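Local coordinates for protein cellobiose 2-epimerase (Ruminococcus albus, PDB 3VW5) that catalyses the reversible epimerization of cellobiose to 4-O-beta-D-glucopyranosyl-D-mannose, acting on an unmodified sugar, at residues 190-194 / 253-258; 249-253 / 381-385. The protein carries 2 engineered substitutions. All blocks are in the same frame, centred on the assembly; numbering follows the deposited sequence.

In the fold
Both contacts use helix 241-258 of the (alpha/alpha)6 barrel. Contact 1 joins it to helix 179-196, and contact 2 joins it to helix 373-385. Their centres lie about 11 Å apart, on the same side of the centre of the chain. Arg253 belongs to both. Along the chain 190-194 comes first, then 249-253 and 253-258, which overlap, and last 381-385. Contact 1 is close packing of two nearly parallel helices. Contact 2 is a wider gap that long side chains and a water bridge. Helix 241-258 thus ties an earlier helix of the barrel to the last helix of the chain.

Contact 1: residues 190-194 / 253-258; sequences TELYK and RACDVL
Thr190 OG1 is held by a hydrogen bond to Ile186 O, one turn back on its own helix, and rests against Ala254 of the other helix. Its nearest neighbour there is Ala254 CB, 3.2 Å from OG1, a contact without a bond. The other branch does the apolar work. With OG1 beside the backbone N (chi1 -61°), CG2 of Thr190 stands opposite that N and meets Val257 CG2 at 3.8 Å. It also lies beside the aliphatic CG of Arg253, whose charged end goes on to Glu381.

Val257 fills the groove between Thr190, Tyr193 and Lys194. Its CG1 lies 3.7 Å from Thr190 O and 3.6 Å from Tyr193 CD2. The same Val257 CG1 lies 4.0 Å from Lys194 CB, so one branch of the valine reaches Thr190 and the two residues about one turn further on.

Tyr193 extends toward the second helix because its CG is turned opposite the backbone N (chi1 -178°). Leu258 CD2 sits over one face of the ring in a CH-pi contact, 3.9 Å from the centroid of Tyr193 and 12° off the ring normal. At the ring edge, near its plane, the Tyr193 CE2 atom lies 3.3 Å from Val257 O. The phenol oxygen bonds to Glu199, which helps fix how the ring is placed.

The two segments run nearly parallel, with axes 9.6 Å apart. Helix 199-216 packs on Tyr193 and Leu258 through Ala202. Helix 109-126 touches Glu191, Leu192 and Lys194, and helix 261-281 packs on Cys255. The contact is a partly buried junction between helices 179-196 and 241-258 in the (alpha/alpha)6 barrel.

Contact 2: residues 249-253 / 381-385; sequences WLMDR and EVITR
Glu381 carries the link to Arg253. Arg253 NH1 bonds to Glu381 OE2 at 2.8 Å, 159° at the hydrogen, meeting it on the syn side. Glu381 OE1 takes Arg385 NE at 2.8 Å, within its own helix, and, weakly, Arg253 NH2. A bend at chi2 of Glu381 (-74°) turns the carboxylate toward both arginines. The two guanidinium groups come close, NH2 of Arg253 over one face of Arg385, with the carboxylate as their shared countercharge. Replacing Glu381 by an alanine would probably leave Arg253 and Arg385 facing each other without that countercharge.

The packed side is the buried Trp249; the three charged residues are all partly exposed. Trp249 CZ3 lies 3.6 Å from Glu381 OE2, and Trp249 CE3 3.5 Å from Arg385 NH2. The ring plane is nearly perpendicular to the Arg385 guanidinium. Trp249 NE1 bonds to Glu308, and Arg385 NH1 to Gln318 and Asn315.

The axes are 14.9 Å apart, and no backbone atoms of the two segments meet directly. Side chains span the gap, with one water that donates to Trp249 O and accepts from Arg385 NH2. The arrangement is an interhelical salt-bridge network in the (alpha/alpha)6 barrel.

Contact 1: residues 190-194 / 253-258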
loop_
_atom_site.group_PDB
_atom_site.type_symbol
_atom_site.label_atom_id
_atom_site.label_comp_id
_atom_site.label_asym_id
_atom_site.label_seq_id
_atom_site.Cartn_x
_atom_site.Cartn_y
_atom_site.Cartn_z
ATOM N N THR A 190 -6.936 10.681 -0.675
ATOM C CA THR A 190 -5.904 11.680 -0.438
ATOM C C THR A 190 -5.255 12.080 -1.758
ATOM O O THR A 190 -5.047 13.259 -2.012
ATOM C CB THR A 190 -4.816 11.178 0.528
ATOM O OG1 THR A 190 -5.411 10.868 1.787
ATOM C CG2 THR A 190 -3.749 12.246 0.736
ATOM N N GLU A 191 -4.952 11.101 -2.602
ATOM C CA GLU A 191 -4.214 11.365 -3.832
ATOM C C GLU A 191 -5.109 12.023 -4.877
ATOM O O GLU A 191 -4.655 12.874 -5.621
ATOM C CB GLU A 191 -3.566 10.072 -4.381
ATOM C CG GLU A 191 -2.587 10.252 -5.544
ATOM C CD GLU A 191 -1.278 10.936 -5.134
ATOM O OE1 GLU A 191 -0.381 11.105 -6.006
ATOM O OE2 GLU A 191 -1.133 11.305 -3.942
ATOM N N LEU A 192 -6.374 11.617 -4.932
ATOM C CA LEU A 192 -7.349 12.209 -5.842
ATOM C C LEU A 192 -7.579 13.662 -5.469
ATOM O O LEU A 192 -7.808 14.492 -6.328
ATOM C CB LEU A 192 -8.692 11.480 -5.764
ATOM C CG LEU A 192 -9.415 11.180 -7.081
ATOM C CD1 LEU A 192 -10.924 11.051 -6.852
ATOM C CD2 LEU A 192 -9.100 12.213 -8.148
ATOM N N TYR A 193 -7.530 13.966 -4.179
ATOM C CA TYR A 193 -7.772 15.335 -3.746
ATOM C C TYR A 193 -6.538 16.183 -4.033
ATOM O O TYR A 193 -6.642 17.309 -4.503
ATOM C CB TYR A 193 -8.150 15.385 -2.264
ATOM C CG TYR A 193 -8.466 16.767 -1.768
ATOM C CD1 TYR A 193 -9.747 17.304 -1.903
ATOM C CD2 TYR A 193 -7.488 17.546 -1.181
ATOM C CE1 TYR A 193 -10.041 18.569 -1.462
ATOM C CE2 TYR A 193 -7.765 18.820 -0.730
ATOM C CZ TYR A 193 -9.049 19.330 -0.870
ATOM O OH TYR A 193 -9.324 20.611 -0.420
ATOM N N LYS A 194 -5.367 15.623 -3.754
ATOM C CA LYS A 194 -4.104 16.259 -4.103
ATOM C C LYS A 194 -4.106 16.621 -5.583
ATOM O O LYS A 194 -3.682 17.707 -5.969
ATOM C CB LYS A 194 -2.938 15.313 -3.783
ATOM C CG LYS A 194 -1.570 15.789 -4.245
ATOM C CD LYS A 194 -0.544 15.594 -3.144
ATOM C CE LYS A 194 0.203 16.897 -2.835
ATOM N NZ LYS A 194 1.068 16.775 -1.612
ATOM N N ARG A 253 -0.573 12.407 6.284
ATOM C CA ARG A 253 -0.539 12.801 4.883
ATOM C C ARG A 253 -1.909 13.314 4.463
ATOM O O ARG A 253 -2.016 14.397 3.901
ATOM C CB ARG A 253 -0.103 11.627 3.999
ATOM C CG ARG A 253 -0.222 11.834 2.477
ATOM C CD ARG A 253 0.651 12.970 1.959
ATOM N NE ARG A 253 1.871 13.154 2.739
ATOM C CZ ARG A 253 3.045 12.586 2.450
ATOM N NH1 ARG A 253 3.161 11.778 1.391
ATOM N NH2 ARG A 253 4.110 12.822 3.226
ATOM N N ALA A 254 -2.953 12.541 4.755
ATOM C CA ALA A 254 -4.328 12.942 4.431
ATOM C C ALA A 254 -4.697 14.311 5.036
ATOM O O ALA A 254 -5.269 15.170 4.358
ATOM C CB ALA A 254 -5.338 11.854 4.866
ATOM N N CYS A 255 -4.362 14.506 6.307
ATOM C CA CYS A 255 -4.685 15.740 7.005
ATOM C C CYS A 255 -3.915 16.936 6.459
ATOM O O CYS A 255 -4.418 18.063 6.475
ATOM C CB CYS A 255 -4.430 15.596 8.503
ATOM S SG CYS A 255 -5.579 14.484 9.305
ATOM N N ASP A 256 -2.689 16.695 5.998
ATOM C CA ASP A 256 -1.861 17.764 5.427
ATOM C C ASP A 256 -2.391 18.184 4.063
ATOM O O ASP A 256 -2.389 19.369 3.731
ATOM C CB ASP A 256 -0.396 17.321 5.298
ATOM C CG ASP A 256 0.311 17.250 6.639
ATOM O OD1 ASP A 256 -0.222 17.842 7.603
ATOM O OD2 ASP A 256 1.389 16.612 6.738
ATOM N N VAL A 257 -2.841 17.202 3.282
ATOM C CA VAL A 257 -3.378 17.462 1.959
ATOM C C VAL A 257 -4.732 18.176 2.038
ATOM O O VAL A 257 -5.064 18.988 1.178
ATOM C CB VAL A 257 -3.462 16.158 1.120
ATOM C CG1 VAL A 257 -4.194 16.397 -0.178
ATOM C CG2 VAL A 257 -2.062 15.619 0.847
ATOM N N LEU A 258 -5.505 17.892 3.082
ATOM C CA LEU A 258 -6.758 18.606 3.309
ATOM C C LEU A 258 -6.472 20.016 3.811
ATOM O O LEU A 258 -7.146 20.975 3.437
ATOM C CB LEU A 258 -7.651 17.850 4.297
ATOM C CG LEU A 258 -8.286 16.613 3.660
ATOM C CD1 LEU A 258 -9.127 15.823 4.642
ATOM C CD2 LEU A 258 -9.114 17.058 2.471
#

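Contact 2: residues 249-253 / 381-385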
loop_
_atom_site.group_PDB
_atom_site.type_symbol
_atom_site.label_atom_id
_atom_site.label_comp_id
_atom_site.label_asym_id
_atom_site.label_seq_id
_atom_site.Cartn_x
_atom_site.Cartn_y
_atom_site.Cartn_z
ATOM N N TRP A 249 1.541 7.547 9.250
ATOM C CA TRP A 249 1.995 8.562 8.299
ATOM C C TRP A 249 0.990 8.823 7.168
ATOM O O TRP A 249 0.889 9.934 6.669
ATOM C CB TRP A 249 3.399 8.265 7.758
ATOM C CG TRP A 249 3.513 7.195 6.705
ATOM C CD1 TRP A 249 3.801 5.878 6.916
ATOM C CD2 TRP A 249 3.400 7.354 5.282
ATOM N NE1 TRP A 249 3.859 5.204 5.720
ATOM C CE2 TRP A 249 3.619 6.085 4.702
ATOM C CE3 TRP A 249 3.138 8.441 4.444
ATOM C CZ2 TRP A 249 3.579 5.871 3.315
ATOM C CZ3 TRP A 249 3.095 8.227 3.071
ATOM C CH2 TRP A 249 3.313 6.950 2.518
ATOM N N LEU A 250 0.234 7.799 6.796
ATOM C CA LEU A 250 -0.796 7.923 5.777
ATOM C C LEU A 250 -1.899 8.877 6.226
ATOM O O LEU A 250 -2.423 9.657 5.435
ATOM C CB LEU A 250 -1.394 6.554 5.482
ATOM C CG LEU A 250 -1.070 5.954 4.120
ATOM C CD1 LEU A 250 0.214 6.538 3.574
ATOM C CD2 LEU A 250 -1.024 4.445 4.204
ATOM N N MET A 251 -2.258 8.811 7.501
ATOM C CA MET A 251 -3.311 9.668 8.013
ATOM C C MET A 251 -2.861 11.132 8.164
ATOM O O MET A 251 -3.646 12.052 7.905
ATOM C CB MET A 251 -3.866 9.102 9.314
ATOM C CG MET A 251 -4.826 7.965 9.083
ATOM S SD MET A 251 -5.661 7.352 10.567
ATOM C CE MET A 251 -4.305 6.831 11.601
ATOM N N ASP A 252 -1.608 11.333 8.575
ATOM C CA ASP A 252 -1.018 12.669 8.636
ATOM C C ASP A 252 -0.980 13.242 7.237
ATOM O O ASP A 252 -1.313 14.405 7.024
ATOM C CB ASP A 252 0.405 12.638 9.204
ATOM C CG ASP A 252 0.435 12.447 10.711
ATOM O OD1 ASP A 252 -0.605 12.671 11.365
ATOM O OD2 ASP A 252 1.503 12.071 11.243
ATOM N N ARG A 253 -0.573 12.407 6.284
ATOM C CA ARG A 253 -0.539 12.801 4.883
ATOM C C ARG A 253 -1.909 13.314 4.463
ATOM O O ARG A 253 -2.016 14.397 3.901
ATOM C CB ARG A 253 -0.103 11.627 3.999
ATOM C CG ARG A 253 -0.222 11.834 2.477
ATOM C CD ARG A 253 0.651 12.970 1.959
ATOM N NE ARG A 253 1.871 13.154 2.739
ATOM C CZ ARG A 253 3.045 12.586 2.450
ATOM N NH1 ARG A 253 3.161 11.778 1.391
ATOM N NH2 ARG A 253 4.110 12.822 3.226
ATOM N N GLU A 381 9.828 8.422 -0.224
ATOM C CA GLU A 381 9.389 9.224 0.908
ATOM C C GLU A 381 10.580 9.730 1.701
ATOM O O GLU A 381 10.546 10.829 2.260
ATOM C CB GLU A 381 8.442 8.429 1.809
ATOM C CG GLU A 381 6.984 8.410 1.353
ATOM C CD GLU A 381 6.242 9.737 1.588
ATOM O OE1 GLU A 381 6.591 10.482 2.547
ATOM O OE2 GLU A 381 5.292 10.025 0.812
ATOM N N VAL A 382 11.632 8.916 1.745
ATOM C CA VAL A 382 12.829 9.217 2.525
ATOM C C VAL A 382 13.568 10.335 1.830
ATOM O O VAL A 382 13.962 11.333 2.451
ATOM C CB VAL A 382 13.763 7.994 2.633
ATOM C CG1 VAL A 382 15.164 8.427 3.062
ATOM C CG2 VAL A 382 13.193 6.954 3.600
ATOM N N ILE A 383 13.739 10.148 0.526
ATOM C CA ILE A 383 14.351 11.139 -0.331
ATOM C C ILE A 383 13.636 12.474 -0.165
ATOM O O ILE A 383 14.257 13.508 0.088
ATOM C CB ILE A 383 14.283 10.696 -1.809
ATOM C CG1 ILE A 383 15.358 9.646 -2.090
ATOM C CG2 ILE A 383 14.423 11.898 -2.733
ATOM C CD1 ILE A 383 15.246 9.010 -3.442
ATOM N N THR A 384 12.317 12.429 -0.280
ATOM C CA THR A 384 11.491 13.627 -0.335
ATOM C C THR A 384 11.410 14.401 0.984
ATOM O O THR A 384 11.289 15.622 0.976
ATOM C CB THR A 384 10.076 13.256 -0.812
ATOM O OG1 THR A 384 10.000 13.425 -2.234
ATOM C CG2 THR A 384 9.031 14.116 -0.137
ATOM N N ARG A 385 11.474 13.693 2.110
ATOM C CA ARG A 385 11.398 14.335 3.420
ATOM C C ARG A 385 12.742 14.927 3.835
ATOM O O ARG A 385 12.829 15.732 4.758
ATOM C CB ARG A 385 10.935 13.328 4.475
ATOM C CG ARG A 385 9.526 12.830 4.265
ATOM C CD ARG A 385 9.188 11.743 5.242
ATOM N NE ARG A 385 7.910 11.129 4.905
ATOM C CZ ARG A 385 6.802 11.254 5.630
ATOM N NH1 ARG A 385 6.809 11.964 6.756
ATOM N NH2 ARG A 385 5.687 10.654 5.231
HETATM O O HOH W 1 3.101 11.725 6.327
#